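Local atomic coordinates of pseudoaglycone deacetylase Dbv21 (Actinoplanes teichomyceticus, PDB entry 3DFI), a protein that probably removes an acetyl group from a sugar of the A40926 glycopeptide pseudoaglycone, as a zinc-dependent deacetylase of the PIG-L family. Residues S27-E32 / D84-G89; V153-H158 / P186-S191; A163-T168 / L179-D184; V232-G235 / L240-K243; K243-A248 / G255-T260. All blocks are in the same frame, centred on the assembly; numbering follows the deposited sequence.

Contact 1. Residues S27-E32 / D84-G89; sequences SLAQAE and DQLGAG
Ala29 and Leu86 meet where helix 19-33 passes the C-terminal end of helix 71-86, their CA atoms 5.0 Å apart. This is the close-packed side. Leu86 brings CD2 to the CB of Ala29 at 3.9 Å, and the methyl of alanine is small enough to let the two backbones come this near. Both residues are buried, and Leu86 continues onto Ala222 of helix 213-223, so the leucine fills the angle between three helices.

The other side is more open and mostly polar. Glu32 has CG anti to the backbone N (chi1 -168°) and then bends at chi2 (-99°), which lays its aliphatic part beside the end of helix 71-86: CB stands 3.7 Å from Leu86 O, and CG 3.7 Å from Gly87 O. The carboxylate goes on to a salt bridge with Arg218, which also binds Gln85 O, so one arginine ties both helices. No direct hydrogen bond crosses between the segments; a water bridges them instead, donating to Leu86 O at 2.8 Å and, weakly, to Leu28 O at 3.1 Å.

Exposed Gly87 takes a positive phi (68°), readily reached by a residue without a side chain, and turns the chain out of the helix in a Schellman motif. The chain then enters strand 89-92, which pairs with strand 37-42. Leu28 and Ala88 both pack on Val38 of that strand. Two neighbouring helices laid over parallel strands in this way are characteristic of the Rossmann-like alpha/beta fold of PIG-L deacetylases.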
# COMPACT_ATOMS: atom_id res chain seq x y z
N SER A 27 9.88 -2.19 6.27
CA SER A 27 10.82 -2.69 5.24
C SER A 27 11.28 -1.53 4.35
O SER A 27 12.43 -1.48 3.92
CB SER A 27 10.17 -3.75 4.36
OG SER A 27 9.84 -4.91 5.11
N LEU A 28 10.39 -0.58 4.10
CA LEU A 28 10.75 0.60 3.32
C LEU A 28 11.75 1.46 4.08
O LEU A 28 12.77 1.87 3.51
CB LEU A 28 9.52 1.42 2.92
CG LEU A 28 8.52 0.74 1.97
CD1 LEU A 28 7.34 1.69 1.65
CD2 LEU A 28 9.17 0.27 0.70
N ALA A 29 11.44 1.72 5.36
CA ALA A 29 12.34 2.43 6.27
C ALA A 29 13.70 1.74 6.34
O ALA A 29 14.75 2.41 6.32
CB ALA A 29 11.73 2.51 7.64
N GLN A 30 13.68 0.41 6.47
CA GLN A 30 14.93 -0.38 6.55
C GLN A 30 15.72 -0.31 5.25
O GLN A 30 16.96 -0.32 5.27
CB GLN A 30 14.64 -1.84 6.89
CG GLN A 30 15.90 -2.70 7.10
CD GLN A 30 16.61 -2.36 8.40
OE1 GLN A 30 17.76 -1.92 8.40
NE2 GLN A 30 15.91 -2.54 9.52
N ALA A 31 15.01 -0.28 4.11
CA ALA A 31 15.69 -0.15 2.82
C ALA A 31 16.41 1.19 2.74
O ALA A 31 17.55 1.25 2.30
CB ALA A 31 14.71 -0.31 1.65
N GLU A 32 15.75 2.25 3.20
CA GLU A 32 16.35 3.59 3.21
C GLU A 32 17.54 3.69 4.18
O GLU A 32 18.58 4.28 3.85
CB GLU A 32 15.28 4.65 3.49
CG GLU A 32 15.74 6.09 3.23
CD GLU A 32 16.17 6.82 4.51
OE1 GLU A 32 16.30 8.07 4.46
OE2 GLU A 32 16.37 6.17 5.57
N ASP A 84 7.77 11.18 4.06
CA ASP A 84 8.89 11.99 4.54
C ASP A 84 9.57 11.46 5.81
O ASP A 84 10.79 11.54 5.93
CB ASP A 84 8.44 13.43 4.81
CG ASP A 84 8.34 14.27 3.56
OD1 ASP A 84 8.52 13.72 2.44
OD2 ASP A 84 8.08 15.48 3.68
N GLN A 85 8.78 10.93 6.75
CA GLN A 85 9.35 10.35 7.98
C GLN A 85 10.10 9.02 7.72
O GLN A 85 11.02 8.66 8.48
CB GLN A 85 8.27 10.18 9.08
CG GLN A 85 8.80 10.37 10.56
CD GLN A 85 9.47 9.10 11.14
OE1 GLN A 85 9.18 7.98 10.71
NE2 GLN A 85 10.35 9.28 12.13
N LEU A 86 9.73 8.32 6.65
CA LEU A 86 10.41 7.08 6.27
C LEU A 86 11.58 7.32 5.32
O LEU A 86 12.31 6.38 4.95
CB LEU A 86 9.42 6.11 5.62
CG LEU A 86 8.22 5.59 6.41
CD1 LEU A 86 7.46 4.61 5.54
CD2 LEU A 86 8.65 4.95 7.73
N GLY A 87 11.75 8.59 4.93
CA GLY A 87 12.70 9.00 3.91
C GLY A 87 12.35 8.53 2.51
O GLY A 87 13.23 8.38 1.69
N ALA A 88 11.07 8.28 2.24
CA ALA A 88 10.64 7.78 0.94
C ALA A 88 10.07 8.91 0.09
O ALA A 88 9.42 9.81 0.62
CB ALA A 88 9.60 6.69 1.11
N GLY A 89 10.33 8.87 -1.22
CA GLY A 89 9.67 9.78 -2.17
C GLY A 89 8.20 9.41 -2.29
O GLY A 89 7.84 8.26 -2.01
O HOH W 1 11.58 4.60 2.85

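Contact 2. Residues V153-H158 / P186-S191; sequences VAIGKH and PYAAYS
Ile155 packs against Ala188 where a type II beta turn, Ala154 to Lys157, faces the short, weakly bonded helix 187-190 on the zinc side of this alpha/beta fold. Across the contact the packing is mainly apolar, and no hydrogen bond crosses. With CG2 of Ile155 anti to the backbone N, that branch points to the helix: it lies 4.2 Å from the CB of Ala188 and 4.1 Å from Ser191 O. A branched residue suits the place, because CG2 can meet the helix while the side chain also packs on Gln183 and Trp262. Ala188 in turn is small enough to let the turn approach. More loosely, Ile155 O stands 4.4 Å from the CB of Tyr187.

Hydrogen bonds shape each partner separately. Lys157 N reaches back to Ala154 O at 3.2 Å to close the turn, and Gly156 occupies its third position with phi 99°, the place where glycine is commonest in type II turns. Outside the pair, Asp184 OD1 accepts from Ile155 N. At the helix and just past it, Tyr187 O accepts from both Tyr190 N (3.2 Å) and Ser191 N (3.3 Å).

Aromatic groups extend the contact toward the metal. His158, at the N-cap of helix 159-174, binds Asp160 N through ND1 and meets the zinc ligand His16 edge-to-face. The side chain of Tyr187 leads away from the turn to about 5 Å from the zinc ion. One face of its ring is covered by Pro186, which follows a cis peptide bond and sets CD 3.9 Å above the ring centre.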
# COMPACT_ATOMS: atom_id res chain seq x y z
N VAL A 153 -0.99 -7.83 -2.02
CA VAL A 153 -1.54 -9.11 -2.48
C VAL A 153 -3.06 -9.07 -2.60
O VAL A 153 -3.65 -9.94 -3.23
CB VAL A 153 -1.05 -10.30 -1.59
CG1 VAL A 153 -1.89 -10.45 -0.34
CG2 VAL A 153 -1.05 -11.63 -2.38
N ALA A 154 -3.68 -8.04 -2.01
CA ALA A 154 -5.14 -7.81 -2.02
C ALA A 154 -5.97 -8.76 -1.12
O ALA A 154 -7.10 -9.14 -1.44
CB ALA A 154 -5.73 -7.71 -3.47
N ILE A 155 -5.37 -9.13 0.01
CA ILE A 155 -6.07 -9.66 1.16
C ILE A 155 -7.06 -8.57 1.61
O ILE A 155 -6.70 -7.39 1.68
CB ILE A 155 -5.06 -9.97 2.29
CG1 ILE A 155 -4.33 -11.30 2.02
CG2 ILE A 155 -5.75 -10.02 3.67
CD1 ILE A 155 -3.07 -11.49 2.87
N GLY A 156 -8.30 -8.97 1.92
CA GLY A 156 -9.38 -8.02 2.28
C GLY A 156 -10.28 -7.73 1.09
O GLY A 156 -11.34 -7.11 1.23
N LYS A 157 -9.84 -8.19 -0.09
CA LYS A 157 -10.58 -8.14 -1.36
C LYS A 157 -11.15 -6.77 -1.79
O LYS A 157 -12.13 -6.73 -2.53
CB LYS A 157 -11.69 -9.21 -1.40
CG LYS A 157 -11.22 -10.65 -1.24
CD LYS A 157 -12.41 -11.63 -1.27
CE LYS A 157 -13.36 -11.44 -0.07
NZ LYS A 157 -14.45 -12.48 -0.01
N HIS A 158 -10.55 -5.68 -1.36
CA HIS A 158 -11.01 -4.37 -1.81
C HIS A 158 -10.84 -4.26 -3.34
O HIS A 158 -9.79 -4.61 -3.87
CB HIS A 158 -10.24 -3.25 -1.12
CG HIS A 158 -10.89 -1.92 -1.23
ND1 HIS A 158 -10.98 -1.23 -2.42
CD2 HIS A 158 -11.52 -1.15 -0.30
CE1 HIS A 158 -11.62 -0.09 -2.22
NE2 HIS A 158 -11.96 -0.02 -0.94
N PRO A 186 -3.98 -3.39 8.30
CA PRO A 186 -4.06 -4.42 9.34
C PRO A 186 -4.96 -5.59 8.96
O PRO A 186 -5.10 -6.54 9.73
CB PRO A 186 -4.71 -3.66 10.51
CG PRO A 186 -5.58 -2.62 9.86
CD PRO A 186 -4.87 -2.24 8.57
N TYR A 187 -5.54 -5.53 7.77
CA TYR A 187 -6.53 -6.51 7.31
C TYR A 187 -6.15 -7.98 7.57
O TYR A 187 -6.97 -8.75 8.06
CB TYR A 187 -6.94 -6.19 5.87
CG TYR A 187 -7.12 -4.67 5.70
CD1 TYR A 187 -8.16 -3.99 6.37
CD2 TYR A 187 -6.20 -3.90 4.96
CE1 TYR A 187 -8.32 -2.60 6.29
CE2 TYR A 187 -6.35 -2.50 4.86
CZ TYR A 187 -7.42 -1.86 5.53
OH TYR A 187 -7.61 -0.50 5.45
N ALA A 188 -4.89 -8.33 7.31
CA ALA A 188 -4.39 -9.71 7.53
C ALA A 188 -4.30 -10.09 9.00
O ALA A 188 -4.32 -11.27 9.32
CB ALA A 188 -3.06 -9.92 6.86
N ALA A 189 -4.23 -9.10 9.90
CA ALA A 189 -4.24 -9.43 11.34
C ALA A 189 -5.59 -9.93 11.84
O ALA A 189 -5.67 -10.53 12.90
CB ALA A 189 -3.75 -8.26 12.20
N TYR A 190 -6.64 -9.69 11.05
CA TYR A 190 -7.99 -10.07 11.45
C TYR A 190 -8.50 -11.32 10.73
O TYR A 190 -9.16 -12.16 11.34
CB TYR A 190 -8.97 -8.90 11.27
CG TYR A 190 -8.66 -7.70 12.14
CD1 TYR A 190 -9.11 -7.62 13.47
CD2 TYR A 190 -7.93 -6.63 11.63
CE1 TYR A 190 -8.82 -6.50 14.28
CE2 TYR A 190 -7.63 -5.50 12.42
CZ TYR A 190 -8.07 -5.45 13.75
OH TYR A 190 -7.77 -4.33 14.51
N SER A 191 -8.18 -11.45 9.44
CA SER A 191 -8.86 -12.42 8.58
C SER A 191 -8.11 -12.81 7.33
O SER A 191 -7.20 -12.09 6.87
CB SER A 191 -10.24 -11.88 8.18
OG SER A 191 -11.09 -11.74 9.32

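Contact 3. Residues A163-T168 / L179-D184; sequences ATRDAT and LRLWQD
Thr168 and Leu179 touch through their methyls, Thr168 CG2 lying 3.9 Å from Leu179 CD1. One turn earlier in helix 159-174, Arg165 uses the aliphatic part of its chain against Leu181: its CD is 4.2 Å from Leu181 CD1, with CG equally near the other methyl, and the two side chains cross at about a right angle.

A second shell fixes these groups. Thr168 OG1 donates to Thr164 O at 2.7 Å from above the carbonyl plane, 41° out of it, while Thr168 N reaches the same oxygen from the opposite face. This bond sets the rotation of the threonine, leaving CG2 anti to its backbone N and directed at the strand. Arg165 bends at chi3 (69°) and grips Asp166 OD1 side-on, NE at 2.9 Å and NH2 at 3.0 Å, with the acceptor in the guanidinium plane. NH2 also binds Glu196 O, and NH1 binds Val153 O.

Farther out, Leu179 and Leu181 pack on Val264 of strand 258-266, and Asp184, just past the strand, holds ND1 of the zinc ligand His161. The helix thus covers strand 179-182 within the beta-alpha-beta unit 148-182. The chemistry implies a division of labour: between the two segments themselves the contacts are apolar and no hydrogen bond crosses, while carbonyls and a carboxylate occupy the polar ends of threonine and arginine, so that their hydrocarbon parts are left to meet the leucines.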
# COMPACT_ATOMS: atom_id res chain seq x y z
N ALA A 163 -7.62 -4.21 -8.35
CA ALA A 163 -7.29 -3.50 -9.59
C ALA A 163 -5.81 -3.07 -9.59
O ALA A 163 -5.11 -3.28 -10.59
CB ALA A 163 -8.19 -2.30 -9.80
N THR A 164 -5.34 -2.49 -8.48
CA THR A 164 -3.94 -2.03 -8.37
C THR A 164 -2.93 -3.20 -8.57
O THR A 164 -1.97 -3.11 -9.37
CB THR A 164 -3.72 -1.35 -7.04
OG1 THR A 164 -4.57 -0.19 -6.99
CG2 THR A 164 -2.23 -0.94 -6.84
N ARG A 165 -3.17 -4.29 -7.86
CA ARG A 165 -2.36 -5.50 -7.96
C ARG A 165 -2.29 -6.03 -9.40
O ARG A 165 -1.19 -6.25 -9.94
CB ARG A 165 -2.91 -6.60 -7.02
CG ARG A 165 -2.14 -7.91 -7.09
CD ARG A 165 -2.93 -9.04 -6.45
NE ARG A 165 -4.10 -9.34 -7.27
CZ ARG A 165 -5.05 -10.20 -6.92
NH1 ARG A 165 -4.97 -10.84 -5.78
NH2 ARG A 165 -6.09 -10.40 -7.73
N ASP A 166 -3.47 -6.22 -10.01
CA ASP A 166 -3.56 -6.81 -11.34
C ASP A 166 -2.84 -5.95 -12.38
O ASP A 166 -2.10 -6.47 -13.25
CB ASP A 166 -5.03 -7.05 -11.71
CG ASP A 166 -5.67 -8.23 -10.92
OD1 ASP A 166 -5.02 -8.78 -9.99
OD2 ASP A 166 -6.82 -8.61 -11.23
N ALA A 167 -3.03 -4.63 -12.28
CA ALA A 167 -2.37 -3.68 -13.17
C ALA A 167 -0.85 -3.69 -12.97
O ALA A 167 -0.11 -3.63 -13.94
CB ALA A 167 -2.93 -2.25 -12.96
N THR A 168 -0.41 -3.80 -11.70
CA THR A 168 1.01 -3.82 -11.37
C THR A 168 1.68 -5.10 -11.90
O THR A 168 2.79 -5.04 -12.45
CB THR A 168 1.28 -3.66 -9.84
OG1 THR A 168 0.62 -2.49 -9.33
CG2 THR A 168 2.80 -3.56 -9.58
N LEU A 179 9.20 -8.44 -8.83
CA LEU A 179 8.01 -8.00 -8.11
C LEU A 179 7.72 -8.93 -6.91
O LEU A 179 7.97 -10.13 -6.99
CB LEU A 179 6.80 -7.97 -9.07
CG LEU A 179 5.40 -7.74 -8.49
CD1 LEU A 179 4.49 -7.06 -9.46
CD2 LEU A 179 4.79 -9.07 -8.04
N ARG A 180 7.22 -8.34 -5.82
CA ARG A 180 6.70 -9.03 -4.63
C ARG A 180 5.34 -8.44 -4.22
O ARG A 180 5.04 -7.26 -4.43
CB ARG A 180 7.70 -8.92 -3.47
CG ARG A 180 9.06 -9.59 -3.79
CD ARG A 180 9.93 -9.72 -2.55
NE ARG A 180 9.45 -10.76 -1.64
CZ ARG A 180 9.90 -12.02 -1.61
NH1 ARG A 180 9.39 -12.88 -0.75
NH2 ARG A 180 10.87 -12.41 -2.43
N LEU A 181 4.50 -9.30 -3.67
CA LEU A 181 3.19 -8.89 -3.23
C LEU A 181 3.23 -8.94 -1.72
O LEU A 181 3.65 -9.94 -1.13
CB LEU A 181 2.12 -9.84 -3.79
CG LEU A 181 1.98 -9.87 -5.33
CD1 LEU A 181 0.82 -10.73 -5.76
CD2 LEU A 181 1.84 -8.46 -5.93
N TRP A 182 2.80 -7.84 -1.09
CA TRP A 182 2.78 -7.75 0.37
C TRP A 182 1.46 -8.19 1.03
O TRP A 182 0.41 -8.19 0.40
CB TRP A 182 3.17 -6.36 0.85
CG TRP A 182 2.13 -5.23 0.62
CD1 TRP A 182 0.84 -5.16 1.11
CD2 TRP A 182 2.34 -4.00 -0.12
NE1 TRP A 182 0.25 -3.96 0.72
CE2 TRP A 182 1.14 -3.24 -0.03
CE3 TRP A 182 3.42 -3.48 -0.86
CZ2 TRP A 182 0.99 -1.98 -0.66
CZ3 TRP A 182 3.29 -2.22 -1.46
CH2 TRP A 182 2.07 -1.50 -1.37
N GLN A 183 1.54 -8.54 2.31
CA GLN A 183 0.38 -8.92 3.11
C GLN A 183 -0.26 -7.62 3.59
O GLN A 183 0.36 -6.90 4.41
CB GLN A 183 0.87 -9.73 4.30
CG GLN A 183 -0.20 -10.40 5.18
CD GLN A 183 0.40 -11.05 6.41
OE1 GLN A 183 1.11 -10.35 7.16
NE2 GLN A 183 0.16 -12.26 6.63
N ASP A 184 -1.48 -7.33 3.11
CA ASP A 184 -2.19 -6.06 3.41
C ASP A 184 -2.42 -5.95 4.90
O ASP A 184 -2.91 -6.88 5.49
CB ASP A 184 -3.55 -6.04 2.68
CG ASP A 184 -3.42 -6.31 1.16
OD1 ASP A 184 -2.95 -7.41 0.75
OD2 ASP A 184 -3.80 -5.40 0.38

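Contact 4. Residues V232-G235 / L240-K243; sequences VLDG and LFAK
Asp234 OD2 accepts a weak hydrogen bond from Leu240 N, 3.4 Å long and bent to 135° at the hydrogen. Asp234 is the first residue past helix 227-233 to leave helical angles, and Leu240 opens helix 240-251. An aspartate suits such a place, since its negative charge would probably be favoured by the amides at the start of a helix. With CG anti to the backbone N (chi1 -167°), its carboxylate is carried to the new helix; OD2 also lies 3.4 Å from Leu240 CB. The other oxygen, OD1, stays 4.3 Å from Phe241 CE1 at an oblique approach to the ring.

Leu240 has the largest single share of the contact. Its side chain folds around the last carbonyl of the preceding helix, with CB 3.6 Å from Leu233 O and both methyls about 4.0 Å from that oxygen. Hydrocarbon meets hydrocarbon between Leu233 CB and Leu240 CD2, 4.2 Å apart. A leucine fits because its forked end can reach Leu233 while also packing on Pro186 and on Met223 of helix 213-223.

Phe241 turns to Phe220 and Met223 of that same helix, and Leu233 faces Tyr187. Helices 227-233 and 240-251 are thus joined by a short loop, closed by the weak Asp234–Leu240 bond and the Leu233–Leu240 packing, that borders the metal site, the Leu233 side chain lying about 8 Å from the zinc ion.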
# COMPACT_ATOMS: atom_id res chain seq x y z
N VAL A 232 -10.55 5.46 12.17
CA VAL A 232 -11.28 4.18 12.09
C VAL A 232 -10.38 3.00 12.50
O VAL A 232 -10.75 2.20 13.34
CB VAL A 232 -11.88 3.92 10.66
CG1 VAL A 232 -12.60 2.55 10.60
CG2 VAL A 232 -12.85 5.03 10.27
N LEU A 233 -9.21 2.90 11.89
CA LEU A 233 -8.31 1.76 12.09
C LEU A 233 -7.71 1.71 13.50
O LEU A 233 -7.38 0.62 14.00
CB LEU A 233 -7.20 1.73 11.03
CG LEU A 233 -7.66 1.51 9.58
CD1 LEU A 233 -6.46 1.63 8.60
CD2 LEU A 233 -8.38 0.15 9.41
N ASP A 234 -7.59 2.87 14.14
CA ASP A 234 -7.13 2.96 15.54
C ASP A 234 -8.16 3.72 16.38
O ASP A 234 -7.83 4.51 17.28
CB ASP A 234 -5.72 3.59 15.63
CG ASP A 234 -5.08 3.42 17.02
OD1 ASP A 234 -4.51 4.37 17.57
OD2 ASP A 234 -5.18 2.22 17.60
N GLY A 235 -9.42 3.46 16.04
CA GLY A 235 -10.58 3.96 16.76
C GLY A 235 -10.59 3.36 18.18
O GLY A 235 -9.71 2.54 18.51
N LEU A 240 -4.55 -1.11 17.29
CA LEU A 240 -3.77 -1.09 16.05
C LEU A 240 -2.29 -1.41 16.23
O LEU A 240 -1.85 -2.45 15.74
CB LEU A 240 -3.98 0.18 15.21
CG LEU A 240 -3.33 0.12 13.84
CD1 LEU A 240 -3.87 -1.09 13.04
CD2 LEU A 240 -3.53 1.43 13.10
N PHE A 241 -1.55 -0.58 16.96
CA PHE A 241 -0.10 -0.80 17.11
C PHE A 241 0.22 -2.10 17.84
O PHE A 241 1.09 -2.85 17.41
CB PHE A 241 0.58 0.40 17.80
CG PHE A 241 0.50 1.67 17.00
CD1 PHE A 241 -0.21 2.76 17.48
CD2 PHE A 241 1.11 1.77 15.76
CE1 PHE A 241 -0.30 3.94 16.74
CE2 PHE A 241 1.03 2.96 15.01
CZ PHE A 241 0.32 4.03 15.50
N ALA A 242 -0.48 -2.35 18.95
CA ALA A 242 -0.42 -3.65 19.64
C ALA A 242 -0.77 -4.82 18.68
O ALA A 242 -0.02 -5.81 18.58
CB ALA A 242 -1.33 -3.64 20.85
N LYS A 243 -1.87 -4.68 17.94
CA LYS A 243 -2.33 -5.70 17.02
C LYS A 243 -1.25 -6.02 15.97
O LYS A 243 -0.97 -7.20 15.67
CB LYS A 243 -3.63 -5.23 16.34
CG LYS A 243 -4.36 -6.28 15.49
CD LYS A 243 -5.16 -7.26 16.37
CE LYS A 243 -5.82 -8.36 15.51
NZ LYS A 243 -6.34 -9.52 16.31

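Contact 5. Residues K243-A248 / G255-T260; sequences KLDEHA and GGYNET
Tyr257 has CG anti to its own amide nitrogen (chi1 -162°), and with chi2 at 72° this swings the ring from the loop before strand 258-266 onto Ala248. The alanine methyl approaches obliquely and tightly: Ala248 CB is 3.4 Å from Tyr257 CD1 and equally near CE1. So small a side chain suits this buried place, since it lets the ring lie close to the helix backbone. Leu244 O lies at the ring's edge, near its plane, 3.7 Å from Tyr257 CE1. Asp245 starts out away from the loop, but its carboxylate reaches back until OD1 is 3.9 Å from Tyr257 CD1, the two planes 74° apart.

Polar groups hold the ring in position. A water donates to Leu244 O at 2.7 Å and makes a second hydrogen bond, also 2.7 Å, with Tyr257 OH, joining the helix to the phenol. That hydroxyl also binds Lys219 NZ, which forms a salt bridge to Glu259, while Asp245 pairs with Arg216. Helix 240-251 is therefore held against the start of strand 258-266, beside helix 213-223, and the strand itself runs between 179-182 and 201-210 in the mixed sheet.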
# COMPACT_ATOMS: atom_id res chain seq x y z
N LYS A 243 -1.87 -4.68 17.94
CA LYS A 243 -2.33 -5.70 17.02
C LYS A 243 -1.25 -6.02 15.97
O LYS A 243 -0.97 -7.20 15.67
CB LYS A 243 -3.63 -5.23 16.34
CG LYS A 243 -4.36 -6.28 15.49
CD LYS A 243 -5.16 -7.26 16.37
CE LYS A 243 -5.82 -8.36 15.51
NZ LYS A 243 -6.34 -9.52 16.31
N LEU A 244 -0.62 -4.97 15.45
CA LEU A 244 0.46 -5.12 14.47
C LEU A 244 1.69 -5.81 15.05
O LEU A 244 2.31 -6.62 14.37
CB LEU A 244 0.84 -3.78 13.84
CG LEU A 244 -0.16 -3.07 12.91
CD1 LEU A 244 0.49 -1.85 12.23
CD2 LEU A 244 -0.77 -4.00 11.85
N ASP A 245 2.05 -5.46 16.29
CA ASP A 245 3.17 -6.10 17.01
C ASP A 245 2.90 -7.56 17.28
O ASP A 245 3.81 -8.40 17.18
CB ASP A 245 3.40 -5.40 18.36
CG ASP A 245 4.34 -4.22 18.26
OD1 ASP A 245 5.09 -4.14 17.25
OD2 ASP A 245 4.33 -3.38 19.17
N GLU A 246 1.65 -7.85 17.66
CA GLU A 246 1.20 -9.22 17.92
C GLU A 246 1.20 -10.04 16.64
O GLU A 246 1.65 -11.19 16.65
CB GLU A 246 -0.20 -9.21 18.53
CG GLU A 246 -0.87 -10.58 18.61
CD GLU A 246 -2.31 -10.50 19.08
OE1 GLU A 246 -3.04 -9.58 18.65
OE2 GLU A 246 -2.71 -11.37 19.89
N HIS A 247 0.68 -9.46 15.55
CA HIS A 247 0.66 -10.13 14.24
C HIS A 247 2.07 -10.56 13.83
O HIS A 247 2.27 -11.79 13.55
CB HIS A 247 0.04 -9.23 13.15
CG HIS A 247 -0.01 -9.89 11.79
ND1 HIS A 247 -0.87 -10.92 11.50
CD2 HIS A 247 0.72 -9.67 10.67
CE1 HIS A 247 -0.67 -11.32 10.25
NE2 HIS A 247 0.28 -10.56 9.72
N ALA A 248 3.04 -9.52 13.81
CA ALA A 248 4.45 -9.76 13.52
C ALA A 248 5.02 -10.86 14.42
O ALA A 248 5.74 -11.76 13.95
CB ALA A 248 5.24 -8.48 13.71
N GLY A 255 12.04 -13.32 17.00
CA GLY A 255 12.94 -12.50 16.18
C GLY A 255 12.57 -11.09 15.74
O GLY A 255 12.98 -10.67 14.66
N GLY A 256 11.83 -10.36 16.56
CA GLY A 256 11.57 -8.95 16.28
C GLY A 256 10.61 -8.65 15.13
O GLY A 256 10.06 -9.56 14.51
N TYR A 257 10.41 -7.36 14.86
CA TYR A 257 9.41 -6.91 13.88
C TYR A 257 9.72 -7.34 12.45
O TYR A 257 10.87 -7.37 12.01
CB TYR A 257 9.16 -5.39 13.95
CG TYR A 257 7.86 -5.03 13.28
CD1 TYR A 257 6.65 -5.35 13.88
CD2 TYR A 257 7.84 -4.43 12.01
CE1 TYR A 257 5.46 -5.07 13.26
CE2 TYR A 257 6.64 -4.14 11.37
CZ TYR A 257 5.45 -4.47 12.01
OH TYR A 257 4.26 -4.23 11.41
N ASN A 258 8.64 -7.68 11.75
CA ASN A 258 8.70 -8.26 10.43
C ASN A 258 7.39 -8.08 9.67
O ASN A 258 6.30 -7.88 10.25
CB ASN A 258 9.09 -9.75 10.52
CG ASN A 258 8.10 -10.58 11.29
OD1 ASN A 258 8.25 -10.79 12.50
ND2 ASN A 258 7.06 -11.04 10.62
N GLU A 259 7.51 -8.13 8.35
CA GLU A 259 6.42 -7.99 7.40
C GLU A 259 6.56 -9.13 6.34
O GLU A 259 7.68 -9.53 5.98
CB GLU A 259 6.48 -6.59 6.77
CG GLU A 259 6.38 -5.43 7.81
CD GLU A 259 6.70 -4.04 7.25
OE1 GLU A 259 7.56 -3.93 6.33
OE2 GLU A 259 6.08 -3.06 7.72
N THR A 260 5.43 -9.64 5.86
CA THR A 260 5.39 -10.78 4.93
C THR A 260 5.15 -10.32 3.50
O THR A 260 4.27 -9.47 3.23
CB THR A 260 4.26 -11.75 5.31
OG1 THR A 260 4.48 -12.22 6.64
CG2 THR A 260 4.20 -12.94 4.38
O HOH W 2 2.58 -6.27 11.71

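How the contacts relate
Contact 2 lies nearest the metal; side chain to zinc ion, Arg165 of contact 3 is about 11 Å away and Leu244 of contact 5 about 13 Å. Contact 3 touches contact 2, Val153 N meeting Trp182 O at 2.8 Å, and falls within the span of chain that contact 2 closes. Contacts 4 and 5 share Lys243 on helix 240-251, which packs on Ala189 and Tyr190 of contact 2. Strand pairing links contacts 3 and 5 through Gln183 N and Thr260 O, 3.0 Å apart, and Gln183 OE1 meets His247 NE2 at 2.7 Å. Contact 1, its centre about 23 Å from that of contact 2, reaches contact 5 through Ser27 OG and Glu259 OE1 at 2.8 Å.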